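Local coordinates for putative extracellular solute-binding protein (PDB 4P56) that binds mandelate and probably delivers it as the periplasmic receptor of a TRAP-type transporter, at residues Thr38-Ala43 with Asp275-Ala280; Ala105-Ser110 with Gly173-Asp178; Glu126-Lys131 with Gly325-Ala330; Ser262-Ala267 with Arg333-Gln338. All blocks are in the same frame, centred on the assembly; numbering follows the deposited sequence.

Interaction 1 of 4, residues Thr38-Ala43 with Asp275-Ala280; sequences THAVVA and DTHDAA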
loop_
_atom_site.group_PDB
_atom_site.type_symbol
_atom_site.label_atom_id
_atom_site.label_comp_id
_atom_site.label_asym_id
_atom_site.label_seq_id
_atom_site.Cartn_x
_atom_site.Cartn_y
_atom_site.Cartn_z
ATOM N N THR A 38 -0.090 0.699 -17.117
ATOM C CA THR A 38 1.326 0.335 -17.126
ATOM C C THR A 38 1.900 0.183 -15.691
ATOM O O THR A 38 2.988 -0.364 -15.503
ATOM C CB THR A 38 2.117 1.398 -17.902
ATOM O OG1 THR A 38 1.670 2.695 -17.501
ATOM C CG2 THR A 38 1.867 1.256 -19.397
ATOM N N HIS A 39 1.175 0.655 -14.678
ATOM C CA HIS A 39 1.659 0.542 -13.296
ATOM C C HIS A 39 1.828 -0.910 -12.846
ATOM O O HIS A 39 1.092 -1.797 -13.276
ATOM C CB HIS A 39 0.736 1.272 -12.315
ATOM C CG HIS A 39 1.340 1.461 -10.957
ATOM N ND1 HIS A 39 1.221 0.524 -9.959
ATOM C CD2 HIS A 39 2.102 2.456 -10.446
ATOM C CE1 HIS A 39 1.849 0.952 -8.876
ATOM N NE2 HIS A 39 2.396 2.123 -9.147
ATOM N N ALA A 40 2.797 -1.155 -11.976
ATOM C CA ALA A 40 3.031 -2.503 -11.455
ATOM C C ALA A 40 1.750 -3.238 -11.029
ATOM O O ALA A 40 1.546 -4.417 -11.345
ATOM C CB ALA A 40 3.941 -2.436 -10.288
ATOM N N VAL A 41 0.966 -2.574 -10.202
ATOM C CA VAL A 41 -0.290 -3.112 -9.715
ATOM C C VAL A 41 -1.185 -3.659 -10.823
ATOM O O VAL A 41 -1.842 -4.684 -10.642
ATOM C CB VAL A 41 -1.079 -2.058 -8.945
ATOM C CG1 VAL A 41 -2.420 -2.638 -8.516
ATOM C CG2 VAL A 41 -0.298 -1.606 -7.723
ATOM N N VAL A 42 -1.242 -2.972 -11.954
ATOM C CA VAL A 42 -2.074 -3.464 -13.048
ATOM C C VAL A 42 -1.288 -4.418 -13.951
ATOM O O VAL A 42 -1.661 -5.601 -14.112
ATOM C CB VAL A 42 -2.665 -2.316 -13.871
ATOM C CG1 VAL A 42 -3.590 -2.833 -14.924
ATOM C CG2 VAL A 42 -3.419 -1.347 -12.972
ATOM N N ALA A 43 -0.216 -3.902 -14.548
ATOM C CA ALA A 43 0.507 -4.619 -15.581
ATOM C C ALA A 43 1.123 -5.882 -15.044
ATOM O O ALA A 43 1.141 -6.889 -15.736
ATOM C CB ALA A 43 1.600 -3.745 -16.200
ATOM N N ASP A 275 8.192 -5.080 -5.612
ATOM C CA ASP A 275 9.634 -5.234 -5.399
ATOM C C ASP A 275 10.437 -5.182 -6.694
ATOM O O ASP A 275 11.558 -4.635 -6.736
ATOM C CB ASP A 275 9.960 -6.562 -4.682
ATOM C CG ASP A 275 9.642 -6.520 -3.189
ATOM O OD1 ASP A 275 9.727 -5.415 -2.612
ATOM O OD2 ASP A 275 9.358 -7.596 -2.588
ATOM N N THR A 276 9.883 -5.737 -7.757
ATOM C CA THR A 276 10.571 -5.728 -9.040
ATOM C C THR A 276 10.633 -4.296 -9.563
ATOM O O THR A 276 11.668 -3.824 -10.030
ATOM C CB THR A 276 9.882 -6.687 -10.032
ATOM O OG1 THR A 276 9.935 -8.032 -9.503
ATOM C CG2 THR A 276 10.536 -6.657 -11.385
ATOM N N HIS A 277 9.534 -3.576 -9.437
ATOM C CA HIS A 277 9.547 -2.188 -9.884
ATOM C C HIS A 277 10.405 -1.288 -9.035
ATOM O O HIS A 277 11.084 -0.411 -9.565
ATOM C CB HIS A 277 8.130 -1.651 -9.986
ATOM C CG HIS A 277 7.440 -2.128 -11.213
ATOM N ND1 HIS A 277 7.002 -1.277 -12.200
ATOM C CD2 HIS A 277 7.149 -3.382 -11.636
ATOM C CE1 HIS A 277 6.444 -1.977 -13.164
ATOM N NE2 HIS A 277 6.528 -3.259 -12.849
ATOM N N ASP A 278 10.370 -1.490 -7.725
ATOM C CA ASP A 278 11.264 -0.775 -6.820
ATOM C C ASP A 278 12.739 -0.969 -7.239
ATOM O O ASP A 278 13.526 -0.018 -7.247
ATOM C CB ASP A 278 11.058 -1.269 -5.381
ATOM C CG ASP A 278 9.935 -0.536 -4.653
ATOM O OD1 ASP A 278 9.214 0.297 -5.265
ATOM O OD2 ASP A 278 9.791 -0.818 -3.444
ATOM N N ALA A 279 13.111 -2.190 -7.593
ATOM C CA ALA A 279 14.500 -2.480 -7.903
ATOM C C ALA A 279 14.884 -1.801 -9.219
ATOM O O ALA A 279 15.977 -1.236 -9.349
ATOM C CB ALA A 279 14.707 -3.983 -7.984
ATOM N N ALA A 280 13.980 -1.825 -10.190
ATOM C CA ALA A 280 14.218 -1.133 -11.471
ATOM C C ALA A 280 14.442 0.370 -11.273
ATOM O O ALA A 280 15.260 1.001 -11.967
ATOM C CB ALA A 280 13.030 -1.368 -12.422
#
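The methyl of Ala40 sits over the face of the His277 imidazole, a CH-pi contact between the capped start of helix 40-56 and the middle of the long helix 263-285. The cap is an N-cap. His39, the residue just before the helix, accepts a hydrogen bond from Val41 N on its ring atom ND1 at 3.1 Å. That N-H arrives tilted 24° from the plane of the His39 ring. The bond ties the ring to the first turn, where Ala43 N also bonds back to His39 O at 2.8 Å.

The tight part of the contact is small. CB of Ala40 stands 3.5 Å from the centroid of the His277 ring, only 7° off its normal. All five ring atoms therefore lie at similar range. The His277 ring is placed by its first torsion, which sets CG anti to the carbonyl carbon (chi1 -77°) and directs the ring at the neighbouring helix. Its far nitrogen NE2 is hydrogen-bonded to OD2 of Asp44, the residue that follows this turn, which fixes how the ring is rotated.

The other side is loose. Thr38 is exposed and meets His277 through its backbone alone, with O of Thr38 4.5 Å from CE1 of His277 at an oblique approach. His39 turns the opposite way, into the ligand pocket, where it touches (R)-mandelic acid and meets the ring of Trp274. There NE2 of His39 is hydrogen-bonded to OE1 of Glu212.

Interaction 2 of 4, residues Ala105-Ser110 with Gly173-Asp178; sequences AVLPFS and GGMAAD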
loop_
_atom_site.group_PDB
_atom_site.type_symbol
_atom_site.label_atom_id
_atom_site.label_comp_id
_atom_site.label_asym_id
_atom_site.label_seq_id
_atom_site.Cartn_x
_atom_site.Cartn_y
_atom_site.Cartn_z
ATOM N N ALA A 105 0.999 -3.259 10.123
ATOM C CA ALA A 105 1.822 -3.808 9.039
ATOM C C ALA A 105 2.705 -2.773 8.354
ATOM O O ALA A 105 3.518 -3.130 7.495
ATOM C CB ALA A 105 0.943 -4.470 7.985
ATOM N N VAL A 106 2.555 -1.515 8.744
ATOM C CA VAL A 106 3.141 -0.410 7.987
ATOM C C VAL A 106 3.888 0.596 8.874
ATOM O O VAL A 106 4.199 1.711 8.443
ATOM C CB VAL A 106 2.077 0.330 7.132
ATOM C CG1 VAL A 106 1.514 -0.597 6.117
ATOM C CG2 VAL A 106 0.950 0.925 8.006
ATOM N N LEU A 107 4.230 0.177 10.089
ATOM C CA LEU A 107 4.921 1.052 11.019
ATOM C C LEU A 107 6.319 1.392 10.490
ATOM O O LEU A 107 6.866 0.684 9.657
ATOM C CB LEU A 107 5.003 0.396 12.390
ATOM C CG LEU A 107 3.643 0.287 13.116
ATOM C CD1 LEU A 107 3.699 -0.777 14.196
ATOM C CD2 LEU A 107 3.254 1.616 13.732
ATOM N N PRO A 108 6.902 2.487 10.976
ATOM C CA PRO A 108 8.272 2.790 10.527
ATOM C C PRO A 108 9.266 1.662 10.837
ATOM O O PRO A 108 9.170 1.036 11.896
ATOM C CB PRO A 108 8.629 4.043 11.326
ATOM C CG PRO A 108 7.299 4.705 11.592
ATOM C CD PRO A 108 6.336 3.552 11.818
ATOM N N PHE A 109 10.176 1.410 9.903
ATOM C CA PHE A 109 11.381 0.577 10.115
ATOM C C PHE A 109 11.109 -0.898 10.349
ATOM O O PHE A 109 11.783 -1.532 11.153
ATOM C CB PHE A 109 12.187 1.086 11.315
ATOM C CG PHE A 109 12.350 2.567 11.352
ATOM C CD1 PHE A 109 12.561 3.285 10.203
ATOM C CD2 PHE A 109 12.243 3.243 12.557
ATOM C CE1 PHE A 109 12.699 4.672 10.256
ATOM C CE2 PHE A 109 12.373 4.593 12.613
ATOM C CZ PHE A 109 12.595 5.320 11.468
ATOM N N SER A 110 10.124 -1.437 9.660
ATOM C CA SER A 110 9.600 -2.736 10.018
ATOM C C SER A 110 9.637 -3.788 8.927
ATOM O O SER A 110 9.166 -4.892 9.147
ATOM C CB SER A 110 8.143 -2.568 10.390
ATOM O OG SER A 110 7.424 -2.015 9.306
ATOM N N GLY A 173 -2.357 9.136 3.067
ATOM C CA GLY A 173 -3.224 9.175 4.223
ATOM C C GLY A 173 -2.665 8.174 5.218
ATOM O O GLY A 173 -1.497 7.790 5.115
ATOM N N GLY A 174 -3.482 7.722 6.169
ATOM C CA GLY A 174 -3.056 6.639 7.051
ATOM C C GLY A 174 -1.687 6.862 7.706
ATOM O O GLY A 174 -1.374 7.967 8.180
HETATM N N MSE A 175 -0.881 5.805 7.734
HETATM C CA MSE A 175 0.402 5.815 8.419
HETATM C C MSE A 175 1.317 6.893 7.836
HETATM O O MSE A 175 2.007 7.584 8.573
HETATM C CB MSE A 175 1.043 4.445 8.292
HETATM C CG MSE A 175 2.400 4.287 8.967
HETATM SE SE MSE A 175 2.354 4.656 10.917
HETATM C CE MSE A 175 1.057 3.273 11.485
ATOM N N ALA A 176 1.292 7.058 6.510
ATOM C CA ALA A 176 2.165 8.028 5.876
ATOM C C ALA A 176 1.871 9.395 6.474
ATOM O O ALA A 176 2.775 10.163 6.790
ATOM C CB ALA A 176 1.955 8.037 4.364
ATOM N N ALA A 177 0.585 9.687 6.628
ATOM C CA ALA A 177 0.133 10.944 7.188
ATOM C C ALA A 177 0.506 11.043 8.663
ATOM O O ALA A 177 0.944 12.108 9.130
ATOM C CB ALA A 177 -1.370 11.076 6.994
ATOM N N ASP A 178 0.345 9.938 9.396
ATOM C CA ASP A 178 0.668 9.920 10.840
ATOM C C ASP A 178 2.152 10.244 10.987
ATOM O O ASP A 178 2.543 11.050 11.836
ATOM C CB ASP A 178 0.415 8.544 11.478
ATOM C CG ASP A 178 -1.070 8.199 11.618
ATOM O OD1 ASP A 178 -1.919 9.127 11.671
ATOM O OD2 ASP A 178 -1.383 6.981 11.672
#
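This is an apolar contact between the loop 105-110, which leads toward helix 114-129, and the first turn of helix 174-182, close to the mandelate pocket. Met175, present as selenomethionine, carries the helix side by itself. Three loop residues in a row receive it.

Val106 packs at the base of the chain, with its CG2 3.5 Å from CB of Met175. The two side chains run alongside each other, pointing opposite ways. CG of Met175 also sits 3.2 Å from the backbone O of Val106, a close approach. CG leaves anti to the backbone N (chi1 -180°), and the chain then bends at both chi2 and chi3. The bends fold the terminal methyl back to the loop, where CE of Met175 meets CD2 of Leu107 at 3.6 Å. Pro108 adds a looser touch, its CD 4.2 Å from SE of Met175. Within the loop, Ser110 OG donates to Leu107 O at 2.8 Å and also meets Arg117.

Phe310 of helix 310-320 touches both Leu107 and Met175, while Pro108 rests on helix 297-307. On the far side of the turn, Ala176 and Ala177 pack on Val171 of strand 168-171, which runs into this helix.

Interaction 3 of 4, residues Glu126-Lys131 with Gly325-Ala330; sequences EKYLLK and GPAALA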
loop_
_atom_site.group_PDB
_atom_site.type_symbol
_atom_site.label_atom_id
_atom_site.label_comp_id
_atom_site.label_asym_id
_atom_site.label_seq_id
_atom_site.Cartn_x
_atom_site.Cartn_y
_atom_site.Cartn_z
ATOM N N GLU A 126 -5.752 -12.183 8.061
ATOM C CA GLU A 126 -6.595 -13.357 7.919
ATOM C C GLU A 126 -6.758 -14.109 9.251
ATOM O O GLU A 126 -7.857 -14.486 9.617
ATOM C CB GLU A 126 -5.957 -14.278 6.883
ATOM C CG GLU A 126 -6.596 -15.637 6.840
ATOM C CD GLU A 126 -5.960 -16.527 5.813
ATOM O OE1 GLU A 126 -4.770 -16.907 5.985
ATOM O OE2 GLU A 126 -6.665 -16.822 4.832
ATOM N N LYS A 127 -5.657 -14.343 9.956
ATOM C CA LYS A 127 -5.724 -15.132 11.194
ATOM C C LYS A 127 -6.403 -14.399 12.354
ATOM O O LYS A 127 -7.102 -15.011 13.137
ATOM C CB LYS A 127 -4.308 -15.560 11.620
ATOM C CG LYS A 127 -4.276 -16.320 12.969
ATOM C CD LYS A 127 -2.953 -17.011 13.106
ATOM C CE LYS A 127 -2.894 -17.983 14.271
ATOM N NZ LYS A 127 -1.523 -18.563 14.321
ATOM N N TYR A 128 -6.194 -13.095 12.481
ATOM C CA TYR A 128 -6.591 -12.407 13.717
ATOM C C TYR A 128 -7.643 -11.307 13.542
ATOM O O TYR A 128 -8.312 -10.937 14.504
ATOM C CB TYR A 128 -5.367 -11.774 14.410
ATOM C CG TYR A 128 -4.318 -12.749 14.894
ATOM C CD1 TYR A 128 -4.448 -13.386 16.119
ATOM C CD2 TYR A 128 -3.187 -13.015 14.139
ATOM C CE1 TYR A 128 -3.501 -14.265 16.559
ATOM C CE2 TYR A 128 -2.227 -13.908 14.580
ATOM C CZ TYR A 128 -2.394 -14.531 15.786
ATOM O OH TYR A 128 -1.427 -15.407 16.224
ATOM N N LEU A 129 -7.746 -10.728 12.350
ATOM C CA LEU A 129 -8.419 -9.438 12.244
ATOM C C LEU A 129 -9.703 -9.443 11.406
ATOM O O LEU A 129 -10.462 -8.472 11.431
ATOM C CB LEU A 129 -7.452 -8.396 11.645
ATOM C CG LEU A 129 -6.131 -8.243 12.416
ATOM C CD1 LEU A 129 -5.192 -7.243 11.760
ATOM C CD2 LEU A 129 -6.433 -7.799 13.810
ATOM N N LEU A 130 -9.960 -10.526 10.692
ATOM C CA LEU A 130 -11.108 -10.576 9.791
ATOM C C LEU A 130 -12.429 -10.355 10.528
ATOM O O LEU A 130 -13.351 -9.750 9.972
ATOM C CB LEU A 130 -11.180 -11.919 9.060
ATOM C CG LEU A 130 -10.119 -12.218 7.992
ATOM C CD1 LEU A 130 -10.428 -13.542 7.391
ATOM C CD2 LEU A 130 -10.069 -11.166 6.897
ATOM N N LYS A 131 -12.542 -10.884 11.753
ATOM C CA LYS A 131 -13.782 -10.798 12.517
ATOM C C LYS A 131 -14.239 -9.386 12.882
ATOM O O LYS A 131 -15.415 -9.178 13.170
ATOM C CB LYS A 131 -13.719 -11.676 13.785
ATOM C CG LYS A 131 -12.614 -11.309 14.766
ATOM C CD LYS A 131 -12.604 -12.287 15.937
ATOM C CE LYS A 131 -11.884 -11.730 17.142
ATOM N NZ LYS A 131 -11.923 -12.708 18.281
ATOM N N GLY A 325 -4.616 -8.109 20.053
ATOM C CA GLY A 325 -3.652 -7.159 19.529
ATOM C C GLY A 325 -2.239 -7.686 19.684
ATOM O O GLY A 325 -1.512 -7.751 18.703
ATOM N N PRO A 326 -1.843 -8.033 20.922
ATOM C CA PRO A 326 -0.476 -8.494 21.166
ATOM C C PRO A 326 -0.138 -9.734 20.366
ATOM O O PRO A 326 0.985 -9.807 19.888
ATOM C CB PRO A 326 -0.454 -8.742 22.691
ATOM C CG PRO A 326 -1.371 -7.669 23.207
ATOM C CD PRO A 326 -2.502 -7.607 22.173
ATOM N N ALA A 327 -1.098 -10.637 20.155
ATOM C CA ALA A 327 -0.868 -11.843 19.349
ATOM C C ALA A 327 -0.660 -11.527 17.887
ATOM O O ALA A 327 0.284 -12.035 17.267
ATOM C CB ALA A 327 -1.999 -12.789 19.480
ATOM N N ALA A 328 -1.541 -10.695 17.335
ATOM C CA ALA A 328 -1.434 -10.309 15.944
ATOM C C ALA A 328 -0.099 -9.587 15.679
ATOM O O ALA A 328 0.609 -9.868 14.705
ATOM C CB ALA A 328 -2.642 -9.458 15.540
ATOM N N LEU A 329 0.267 -8.684 16.578
ATOM C CA LEU A 329 1.472 -7.897 16.407
ATOM C C LEU A 329 2.720 -8.788 16.483
ATOM O O LEU A 329 3.623 -8.710 15.637
ATOM C CB LEU A 329 1.488 -6.810 17.478
ATOM C CG LEU A 329 2.602 -5.784 17.394
ATOM C CD1 LEU A 329 2.587 -5.052 16.065
ATOM C CD2 LEU A 329 2.430 -4.807 18.544
ATOM N N ALA A 330 2.742 -9.670 17.477
ATOM C CA ALA A 330 3.842 -10.597 17.666
ATOM C C ALA A 330 3.950 -11.560 16.482
ATOM O O ALA A 330 5.035 -11.900 16.034
ATOM C CB ALA A 330 3.644 -11.362 18.972
#
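Tyr128 lays one face of its ring against the backbone of Ala328 and Ala327, at the first turns of helix 325-340. CA of Ala328 stands 3.9 Å from the ring centroid of Tyr128, 18° off the normal, a CH-pi contact set toward the rim. The carbonyl carbon of Ala327 lies over the same face, also toward the rim. Two methyls complete this first shell. CB of Ala327 meets CE1 of Tyr128 at 3.6 Å, and CB of Ala328 meets CG of Tyr128 at 3.7 Å. The ring thus runs along the helix surface from one alanine to the next, and small side chains let it lie close to the main chain. Leu129 adds a weaker touch, its CD2 4.5 Å from CB of Ala328.

The next shell holds the ring in place. CG of Tyr128 is anti to the carbonyl carbon (chi1 -64°), which swings the ring toward the alanines. On the opposite face lies CG of Lys127, 3.5 Å above the plane of the Tyr128 ring, so the ring is sandwiched between its own neighbour and the other helix.

Further out, Ala328 also touches Thr124, one turn earlier in helix 114-129, and Trp314 of helix 310-320. Leu129 is buried against Phe104 and Ile323. The start of helix 325-340 is fixed by Asp324, whose OD1 accepts from Ala327 N. The whole is helix-helix packing of an aromatic side chain on an alanine surface. It joins the end of helix 114-129 to the start of the C-terminal helix, and none of the touching residues belongs to the mandelate pocket.

Interaction 4 of 4, residues Ser262-Ala267 with Arg333-Gln338; sequences SGRHLA and RAEIKQ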
loop_
_atom_site.group_PDB
_atom_site.type_symbol
_atom_site.label_atom_id
_atom_site.label_comp_id
_atom_site.label_asym_id
_atom_site.label_seq_id
_atom_site.Cartn_x
_atom_site.Cartn_y
_atom_site.Cartn_z
ATOM N N SER A 262 -6.332 -16.262 -4.206
ATOM C CA SER A 262 -6.311 -14.967 -3.526
ATOM C C SER A 262 -5.485 -15.075 -2.247
ATOM O O SER A 262 -4.542 -15.862 -2.189
ATOM C CB SER A 262 -7.750 -14.503 -3.255
ATOM O OG SER A 262 -8.452 -14.276 -4.489
ATOM N N GLY A 263 -5.826 -14.296 -1.217
ATOM C CA GLY A 263 -5.139 -14.408 0.061
ATOM C C GLY A 263 -3.627 -14.404 -0.080
ATOM O O GLY A 263 -3.067 -13.505 -0.643
ATOM N N ARG A 264 -2.963 -15.414 0.460
ATOM C CA ARG A 264 -1.514 -15.399 0.537
ATOM C C ARG A 264 -0.873 -15.438 -0.858
ATOM O O ARG A 264 0.216 -14.861 -1.098
ATOM C CB ARG A 264 -1.088 -16.621 1.340
ATOM C CG ARG A 264 0.354 -16.646 1.687
ATOM C CD ARG A 264 0.598 -17.971 2.347
ATOM N NE ARG A 264 1.441 -17.827 3.510
ATOM C CZ ARG A 264 2.746 -17.620 3.438
ATOM N NH1 ARG A 264 3.346 -17.531 2.252
ATOM N NH2 ARG A 264 3.454 -17.505 4.552
ATOM N N HIS A 265 -1.525 -16.158 -1.766
ATOM C CA HIS A 265 -1.044 -16.267 -3.157
ATOM C C HIS A 265 -1.031 -14.905 -3.821
ATOM O O HIS A 265 -0.054 -14.527 -4.458
ATOM C CB HIS A 265 -1.952 -17.189 -3.948
ATOM C CG HIS A 265 -1.509 -17.419 -5.355
ATOM N ND1 HIS A 265 -0.528 -18.329 -5.688
ATOM C CD2 HIS A 265 -1.926 -16.875 -6.518
ATOM C CE1 HIS A 265 -0.359 -18.333 -6.998
ATOM N NE2 HIS A 265 -1.188 -17.450 -7.528
ATOM N N LEU A 266 -2.132 -14.179 -3.659
ATOM C CA LEU A 266 -2.266 -12.809 -4.182
ATOM C C LEU A 266 -1.249 -11.859 -3.514
ATOM O O LEU A 266 -0.609 -11.043 -4.171
ATOM C CB LEU A 266 -3.714 -12.379 -3.968
ATOM C CG LEU A 266 -4.230 -10.967 -4.205
ATOM C CD1 LEU A 266 -5.752 -11.001 -4.154
ATOM C CD2 LEU A 266 -3.743 -9.970 -3.207
ATOM N N ALA A 267 -1.091 -11.990 -2.201
ATOM C CA ALA A 267 -0.179 -11.147 -1.465
ATOM C C ALA A 267 1.218 -11.276 -2.034
ATOM O O ALA A 267 1.893 -10.273 -2.268
ATOM C CB ALA A 267 -0.193 -11.507 0.037
ATOM N N ARG A 333 5.383 -9.719 13.421
ATOM C CA ARG A 333 6.811 -9.406 13.557
ATOM C C ARG A 333 7.652 -10.622 13.384
ATOM O O ARG A 333 8.742 -10.548 12.795
ATOM C CB ARG A 333 7.116 -8.751 14.906
ATOM C CG ARG A 333 6.604 -7.336 14.909
ATOM C CD ARG A 333 6.616 -6.677 16.262
ATOM N NE ARG A 333 6.343 -5.279 16.014
ATOM C CZ ARG A 333 6.107 -4.365 16.943
ATOM N NH1 ARG A 333 6.093 -4.701 18.235
ATOM N NH2 ARG A 333 5.878 -3.113 16.553
ATOM N N ALA A 334 7.177 -11.743 13.919
ATOM C CA ALA A 334 7.949 -12.973 13.830
ATOM C C ALA A 334 7.991 -13.408 12.380
ATOM O O ALA A 334 9.031 -13.812 11.860
ATOM C CB ALA A 334 7.328 -14.049 14.671
ATOM N N GLU A 335 6.859 -13.285 11.712
ATOM C CA GLU A 335 6.767 -13.778 10.344
ATOM C C GLU A 335 7.570 -12.919 9.352
ATOM O O GLU A 335 8.249 -13.451 8.465
ATOM C CB GLU A 335 5.310 -13.869 9.918
ATOM C CG GLU A 335 5.153 -14.384 8.495
ATOM C CD GLU A 335 3.703 -14.586 8.104
ATOM O OE1 GLU A 335 2.812 -14.363 8.962
ATOM O OE2 GLU A 335 3.468 -14.979 6.943
ATOM N N ILE A 336 7.524 -11.600 9.503
ATOM C CA ILE A 336 8.247 -10.720 8.575
ATOM C C ILE A 336 9.768 -10.801 8.797
ATOM O O ILE A 336 10.543 -10.784 7.835
ATOM C CB ILE A 336 7.703 -9.249 8.595
ATOM C CG1 ILE A 336 8.061 -8.516 7.284
ATOM C CG2 ILE A 336 8.244 -8.515 9.793
ATOM C CD1 ILE A 336 7.378 -7.155 7.108
ATOM N N LYS A 337 10.185 -10.962 10.049
ATOM C CA LYS A 337 11.595 -11.125 10.399
ATOM C C LYS A 337 12.131 -12.398 9.738
ATOM O O LYS A 337 13.192 -12.380 9.113
ATOM C CB LYS A 337 11.727 -11.181 11.930
ATOM C CG LYS A 337 13.127 -11.085 12.511
ATOM C CD LYS A 337 13.071 -11.345 14.026
ATOM C CE LYS A 337 14.440 -11.711 14.599
ATOM N NZ LYS A 337 14.342 -12.310 15.981
ATOM N N GLN A 338 11.369 -13.483 9.826
ATOM C CA GLN A 338 11.731 -14.742 9.170
ATOM C C GLN A 338 11.739 -14.637 7.628
ATOM O O GLN A 338 12.704 -15.036 6.954
ATOM C CB GLN A 338 10.744 -15.820 9.603
ATOM C CG GLN A 338 10.936 -17.152 8.894
ATOM C CD GLN A 338 10.325 -18.312 9.672
ATOM O OE1 GLN A 338 10.344 -18.328 10.909
ATOM N NE2 GLN A 338 9.771 -19.284 8.953
#
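Arg264 and Glu335 reach toward each other from two helices and form a long salt bridge at the surface. It is an interhelical bridge between the start of helix 263-285 and the C-terminal helix 325-340, and it is made at long range. Even the nearest CA atoms, those of Arg264 and Glu335, are 12.9 Å apart. The distance is covered by two stretched side chains that point at each other.

Glu335 is the straighter of the two. Its CG lies anti to the backbone N (chi1 -180°), and the chain stays extended beyond that carbon. The carboxylate is thereby carried well clear of its own helix. Arg264 also starts out extended, with CG anti to its N. It then departs from a plain zigzag at chi3 (-137°), which turns the guanidinium at the end of the chain. The guanidinium and carboxylate planes end up 19° apart, nearly parallel. The carboxylate oxygen nevertheless approaches obliquely, and one nitrogen alone makes the contact. This is a single long ionic pair, not a two-pronged one.

The stronger partner of Arg264 is Asp123 of helix 114-129, which forms its own salt bridge with NH2 of Arg264. OE2 of Glu335 sits close to the Asp123 carboxylate, so the arginine probably eases the repulsion between the two acids. Ile119 of the same helix touches both Arg264 and Glu335. Across the two helices, the bridge rests on one pair of atoms, NH2 of Arg264 and OE2 of Glu335, 3.5 Å apart.

From the N terminus, 38-43 opens interaction 1, which closes 232 residues later on helix 263-285. Interaction 2 is nested inside that loop and ties the 105-110 loop to helix 174-182. Segment 126-131 falls between the two segments of interaction 2, so interaction 3 crosses it, and it crosses interaction 1 as well by closing at the start of helix 325-340. Interaction 4 opens at 262-267, inside interactions 1 and 3, and closes at 333-338 on helix 325-340, crossing both. It is in series with interaction 2, yet the two touch where Ser110 O meets Ile336 CD1. Helix 263-285 is shared by interactions 1 and 4, and helix 325-340 by interactions 3 and 4.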